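Side-chain contacts in RNA polymerase sigma factor (Bartonella quintana, PDB 5UXX), which probably directs RNA polymerase to its target promoters by binding promoter DNA, as a sigma-70 factor of the ECF subfamily: residues A115-A120 with V149-N154; I121-I124 with G128-Y131. All blocks are in the same frame, centred on the assembly; numbering follows the deposited sequence.

Contact 1: A115-A120 with V149-N154; sequences ADQREA and VSRARN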
loop_
_atom_site.group_PDB
_atom_site.type_symbol
_atom_site.label_atom_id
_atom_site.label_comp_id
_atom_site.label_asym_id
_atom_site.label_seq_id
_atom_site.Cartn_x
_atom_site.Cartn_y
_atom_site.Cartn_z
ATOM N N ALA A 115 -3.345 5.905 11.183
ATOM C CA ALA A 115 -3.614 4.895 10.165
ATOM C C ALA A 115 -4.281 5.499 8.931
ATOM O O ALA A 115 -3.960 5.135 7.800
ATOM C CB ALA A 115 -4.477 3.784 10.742
ATOM N N ASP A 116 -5.203 6.430 9.159
ATOM C CA ASP A 116 -5.937 7.073 8.075
ATOM C C ASP A 116 -5.044 7.998 7.254
ATOM O O ASP A 116 -5.131 8.025 6.026
ATOM C CB ASP A 116 -7.131 7.852 8.630
ATOM C CG ASP A 116 -8.257 6.944 9.084
ATOM O OD1 ASP A 116 -8.340 5.803 8.584
ATOM O OD2 ASP A 116 -9.056 7.370 9.945
ATOM N N GLN A 117 -4.191 8.756 7.935
ATOM C CA GLN A 117 -3.277 9.675 7.263
ATOM C C GLN A 117 -2.244 8.923 6.436
ATOM O O GLN A 117 -1.943 9.306 5.305
ATOM C CB GLN A 117 -2.560 10.565 8.277
ATOM C CG GLN A 117 -3.392 11.697 8.844
ATOM C CD GLN A 117 -2.728 12.340 10.046
ATOM O OE1 GLN A 117 -3.220 13.330 10.587
ATOM N NE2 GLN A 117 -1.603 11.777 10.471
ATOM N N ARG A 118 -1.704 7.855 7.013
ATOM C CA ARG A 118 -0.681 7.055 6.352
ATOM C C ARG A 118 -1.192 6.459 5.044
ATOM O O ARG A 118 -0.526 6.545 4.015
ATOM C CB ARG A 118 -0.188 5.946 7.284
ATOM C CG ARG A 118 0.802 4.982 6.645
ATOM C CD ARG A 118 1.575 4.193 7.694
ATOM N NE ARG A 118 0.697 3.454 8.599
ATOM C CZ ARG A 118 0.431 3.818 9.850
ATOM N NH1 ARG A 118 0.979 4.917 10.353
ATOM N NH2 ARG A 118 -0.382 3.086 10.598
ATOM N N GLU A 119 -2.378 5.863 5.087
ATOM C CA GLU A 119 -2.961 5.254 3.899
ATOM C C GLU A 119 -3.305 6.293 2.833
ATOM O O GLU A 119 -3.046 6.085 1.647
ATOM C CB GLU A 119 -4.209 4.453 4.262
ATOM C CG GLU A 119 -4.899 3.844 3.059
ATOM C CD GLU A 119 -6.055 2.952 3.441
ATOM O OE1 GLU A 119 -6.580 3.100 4.566
ATOM O OE2 GLU A 119 -6.442 2.101 2.614
ATOM N N ALA A 120 -3.893 7.405 3.262
ATOM C CA ALA A 120 -4.309 8.461 2.343
ATOM C C ALA A 120 -3.129 9.042 1.568
ATOM O O ALA A 120 -3.205 9.217 0.352
ATOM C CB ALA A 120 -5.034 9.561 3.101
ATOM N N VAL A 149 -4.876 14.031 3.537
ATOM C CA VAL A 149 -3.665 14.238 2.752
ATOM C C VAL A 149 -2.911 15.475 3.240
ATOM O O VAL A 149 -1.691 15.445 3.401
ATOM C CB VAL A 149 -3.984 14.383 1.247
ATOM C CG1 VAL A 149 -2.813 15.003 0.497
ATOM C CG2 VAL A 149 -4.351 13.030 0.652
ATOM N N SER A 150 -3.649 16.552 3.490
ATOM C CA SER A 150 -3.054 17.804 3.948
ATOM C C SER A 150 -2.394 17.659 5.317
ATOM O O SER A 150 -1.279 18.136 5.526
ATOM C CB SER A 150 -4.110 18.910 3.996
ATOM O OG SER A 150 -4.513 19.288 2.692
ATOM N N ARG A 151 -3.086 17.007 6.247
ATOM C CA ARG A 151 -2.544 16.800 7.586
ATOM C C ARG A 151 -1.334 15.869 7.557
ATOM O O ARG A 151 -0.342 16.106 8.247
ATOM C CB ARG A 151 -3.617 16.249 8.534
ATOM C CG ARG A 151 -4.720 17.249 8.856
ATOM C CD ARG A 151 -5.768 16.689 9.815
ATOM N NE ARG A 151 -6.516 15.563 9.262
ATOM C CZ ARG A 151 -6.319 14.294 9.605
ATOM N NH1 ARG A 151 -7.048 13.335 9.054
ATOM N NH2 ARG A 151 -5.402 13.983 10.508
ATOM N N ALA A 152 -1.420 14.813 6.753
ATOM C CA ALA A 152 -0.321 13.862 6.621
ATOM C C ALA A 152 0.905 14.517 5.997
ATOM O O ALA A 152 2.035 14.269 6.419
ATOM C CB ALA A 152 -0.753 12.659 5.797
ATOM N N ARG A 153 0.676 15.350 4.988
ATOM C CA ARG A 153 1.766 16.025 4.295
ATOM C C ARG A 153 2.506 16.975 5.234
ATOM O O ARG A 153 3.735 16.969 5.283
ATOM C CB ARG A 153 1.241 16.786 3.076
ATOM C CG ARG A 153 2.333 17.420 2.229
ATOM C CD ARG A 153 1.888 18.747 1.638
ATOM N NE ARG A 153 3.012 19.491 1.074
ATOM C CZ ARG A 153 2.896 20.649 0.432
ATOM N NH1 ARG A 153 1.703 21.201 0.267
ATOM N NH2 ARG A 153 3.975 21.255 -0.045
ATOM N N ASN A 154 1.755 17.776 5.984
ATOM C CA ASN A 154 2.352 18.742 6.901
ATOM C C ASN A 154 3.112 18.073 8.043
ATOM O O ASN A 154 4.133 18.585 8.500
ATOM C CB ASN A 154 1.277 19.667 7.476
ATOM C CG ASN A 154 0.740 20.646 6.451
ATOM O OD1 ASN A 154 1.395 20.938 5.451
ATOM N ND2 ASN A 154 -0.459 21.161 6.697
#

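Contact 2: I121-I124 with G128-Y131; sequences IILI and GFSY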
loop_
_atom_site.group_PDB
_atom_site.type_symbol
_atom_site.label_atom_id
_atom_site.label_comp_id
_atom_site.label_asym_id
_atom_site.label_seq_id
_atom_site.Cartn_x
_atom_site.Cartn_y
_atom_site.Cartn_z
ATOM N N ILE A 121 -2.039 9.338 2.271
ATOM C CA ILE A 121 -0.882 9.965 1.641
ATOM C C ILE A 121 -0.151 8.976 0.731
ATOM O O ILE A 121 0.503 9.376 -0.231
ATOM C CB ILE A 121 0.097 10.545 2.695
ATOM C CG1 ILE A 121 1.102 11.492 2.035
ATOM C CG2 ILE A 121 0.806 9.438 3.466
ATOM C CD1 ILE A 121 0.465 12.708 1.403
ATOM N N ILE A 122 -0.272 7.686 1.028
ATOM C CA ILE A 122 0.307 6.653 0.174
ATOM C C ILE A 122 -0.516 6.488 -1.101
ATOM O O ILE A 122 0.032 6.442 -2.202
ATOM C CB ILE A 122 0.409 5.298 0.906
ATOM C CG1 ILE A 122 1.496 5.357 1.981
ATOM C CG2 ILE A 122 0.724 4.179 -0.073
ATOM C CD1 ILE A 122 2.864 5.725 1.445
ATOM N N LEU A 123 -1.834 6.403 -0.944
ATOM C CA LEU A 123 -2.738 6.238 -2.080
ATOM C C LEU A 123 -2.651 7.412 -3.048
ATOM O O LEU A 123 -2.628 7.227 -4.264
ATOM C CB LEU A 123 -4.181 6.070 -1.598
ATOM C CG LEU A 123 -4.538 4.750 -0.914
ATOM C CD1 LEU A 123 -5.962 4.798 -0.389
ATOM C CD2 LEU A 123 -4.360 3.583 -1.871
ATOM N N ILE A 124 -2.599 8.621 -2.499
ATOM C CA ILE A 124 -2.584 9.833 -3.310
ATOM C C ILE A 124 -1.172 10.224 -3.745
ATOM O O ILE A 124 -0.931 10.509 -4.919
ATOM C CB ILE A 124 -3.217 11.014 -2.547
ATOM C CG1 ILE A 124 -4.706 10.758 -2.317
ATOM C CG2 ILE A 124 -3.022 12.315 -3.309
ATOM C CD1 ILE A 124 -5.517 10.706 -3.594
ATOM N N GLY A 128 -0.695 6.873 -6.971
ATOM C CA GLY A 128 -1.157 7.515 -8.189
ATOM C C GLY A 128 -2.662 7.513 -8.395
ATOM O O GLY A 128 -3.134 7.666 -9.520
ATOM N N PHE A 129 -3.417 7.337 -7.315
ATOM C CA PHE A 129 -4.875 7.368 -7.402
ATOM C C PHE A 129 -5.410 8.795 -7.368
ATOM O O PHE A 129 -4.785 9.692 -6.802
ATOM C CB PHE A 129 -5.506 6.559 -6.267
ATOM C CG PHE A 129 -5.300 5.078 -6.385
ATOM C CD1 PHE A 129 -5.951 4.352 -7.370
ATOM C CD2 PHE A 129 -4.468 4.409 -5.505
ATOM C CE1 PHE A 129 -5.766 2.988 -7.481
ATOM C CE2 PHE A 129 -4.280 3.043 -5.610
ATOM C CZ PHE A 129 -4.930 2.332 -6.598
ATOM N N SER A 130 -6.568 8.997 -7.986
ATOM C CA SER A 130 -7.273 10.267 -7.892
ATOM C C SER A 130 -7.934 10.378 -6.523
ATOM O O SER A 130 -8.044 9.385 -5.804
ATOM C CB SER A 130 -8.317 10.393 -9.001
ATOM O OG SER A 130 -9.330 9.412 -8.853
ATOM N N TYR A 131 -8.365 11.583 -6.160
ATOM C CA TYR A 131 -9.084 11.781 -4.906
ATOM C C TYR A 131 -10.364 10.955 -4.894
ATOM O O TYR A 131 -10.745 10.393 -3.866
ATOM C CB TYR A 131 -9.409 13.260 -4.687
ATOM C CG TYR A 131 -8.191 14.127 -4.456
ATOM C CD1 TYR A 131 -7.398 13.956 -3.329
ATOM C CD2 TYR A 131 -7.840 15.121 -5.360
ATOM C CE1 TYR A 131 -6.285 14.745 -3.112
ATOM C CE2 TYR A 131 -6.729 15.916 -5.151
ATOM C CZ TYR A 131 -5.956 15.723 -4.026
ATOM O OH TYR A 131 -4.848 16.511 -3.812
HETATM O O HOH W 1 -2.346 10.599 -7.300
#

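Contact 1: A115-A120 with V149-N154
Gln117 meets Ala152 and Arg151 where helix 115-125 crosses helix 142-159. The two segments run almost perpendicular, at 91°, with their axes 8.5 Å apart at closest approach. Gln117 comes first along the earlier segment, and two parts of it do different work. Its CB rests on the methyl of Ala152, with Gln117 CB and Ala152 CB 3.7 Å apart. The same methyl also lies against the main chain, Ala152 CB being 3.6 Å from Gln117 O. The small side chain of Ala152 lets the backbones come close here, with Gln117 CA and Ala152 CA at 5.2 Å. Beyond CB, Gln117 runs out extended (chi2 168°) and reaches the Arg151 side chain, which it crosses at about a right angle. Arg151 bends at its third torsion (chi3 -64°), which helps turn its guanidinium toward the glutamine. Gln117 CG lies 3.5 Å from Arg151 NH2. The orientation of the Gln117 amide is doubtful, so the polar pairing at this end is uncertain. Glu119 serves another interface, forming a salt bridge with Arg66 and a hydrogen bond with Tyr70. Ala120 then points at Val149, which answers with its CG2 branch. Their apolar groups meet loosely, Ala120 CB to Val149 CG2 at 4.3 Å. Val149 CG2 also lies 4.0 Å from Ala120 O. The chemistry implies a close crossing that rests on the Gln117 side chain and the alanine methyls, with Val149 beside Ala120. At its margin a buried glutamine lies next to an exposed arginine, and the nature of any polar link between them stays open.

Contact 2: I121-I124 with G128-Y131
The Phe129 ring has Leu123 O at its edge, near the ring plane, with Phe129 CD2 and Leu123 O 3.6 Å apart. Leu123 CD2 touches the CD2-CE2 part of the ring, 3.7 Å from Phe129 CD2. The Tyr131 ring meets Ile124 obliquely, Ile124 CD1 lying 3.8 Å from Tyr131 CD1. Both rings have a further partner: Phe62 of helix 57-81 meets Phe129 edge-to-face, and Lys146 makes a cation-pi contact with Tyr131. Ile124 CG1 stands beside its backbone N (chi1 -66°), and the chain then carries CD1 over to the loop. There Ile124 CD1 also packs on the main chain, 3.4 Å from Phe129 O.

The backbone closes the turn. Phe129 N donates to Leu123 O at 3.2 Å, with an N-H...O angle of 160°. A water donates to both Ile124 O (2.8 Å) and Phe129 O, so it bridges the helix end and the loop. Gly128 has a positive phi of 80° as the chain turns back. Ser130 then N-caps helix 131-138, its OG accepting from Asp133 N.

This turn joins helix 115-125 to helix 131-138, which probably begins the helix-turn-helix of region 4. Around it, Leu123 and Phe129 reach Ile137 on helix 131-138, while Ile124 and Tyr131 share Ile145 on helix 142-159 and also pack on apolar side chains of the partner protein.

Both contacts use helix 115-125 and lie within sigma-70 region 4. Contact 2 is nested inside the chain loop that contact 1 closes. Contact 1 joins two helices distant in sequence and is mostly buried, with Arg151 at its exposed margin. Contact 2 is local and only partly buried. It ties the end of the helix to the turn that follows, so main-chain polar groups and a water matter there. Contact 1 is instead a side-chain crossing of two helices, part apolar and part polar. The two touch directly: Val149 CG2 lies 3.8 Å from Ile124 CG1, and Ala152 packs on Ile121. Through these four residues their apolar parts join.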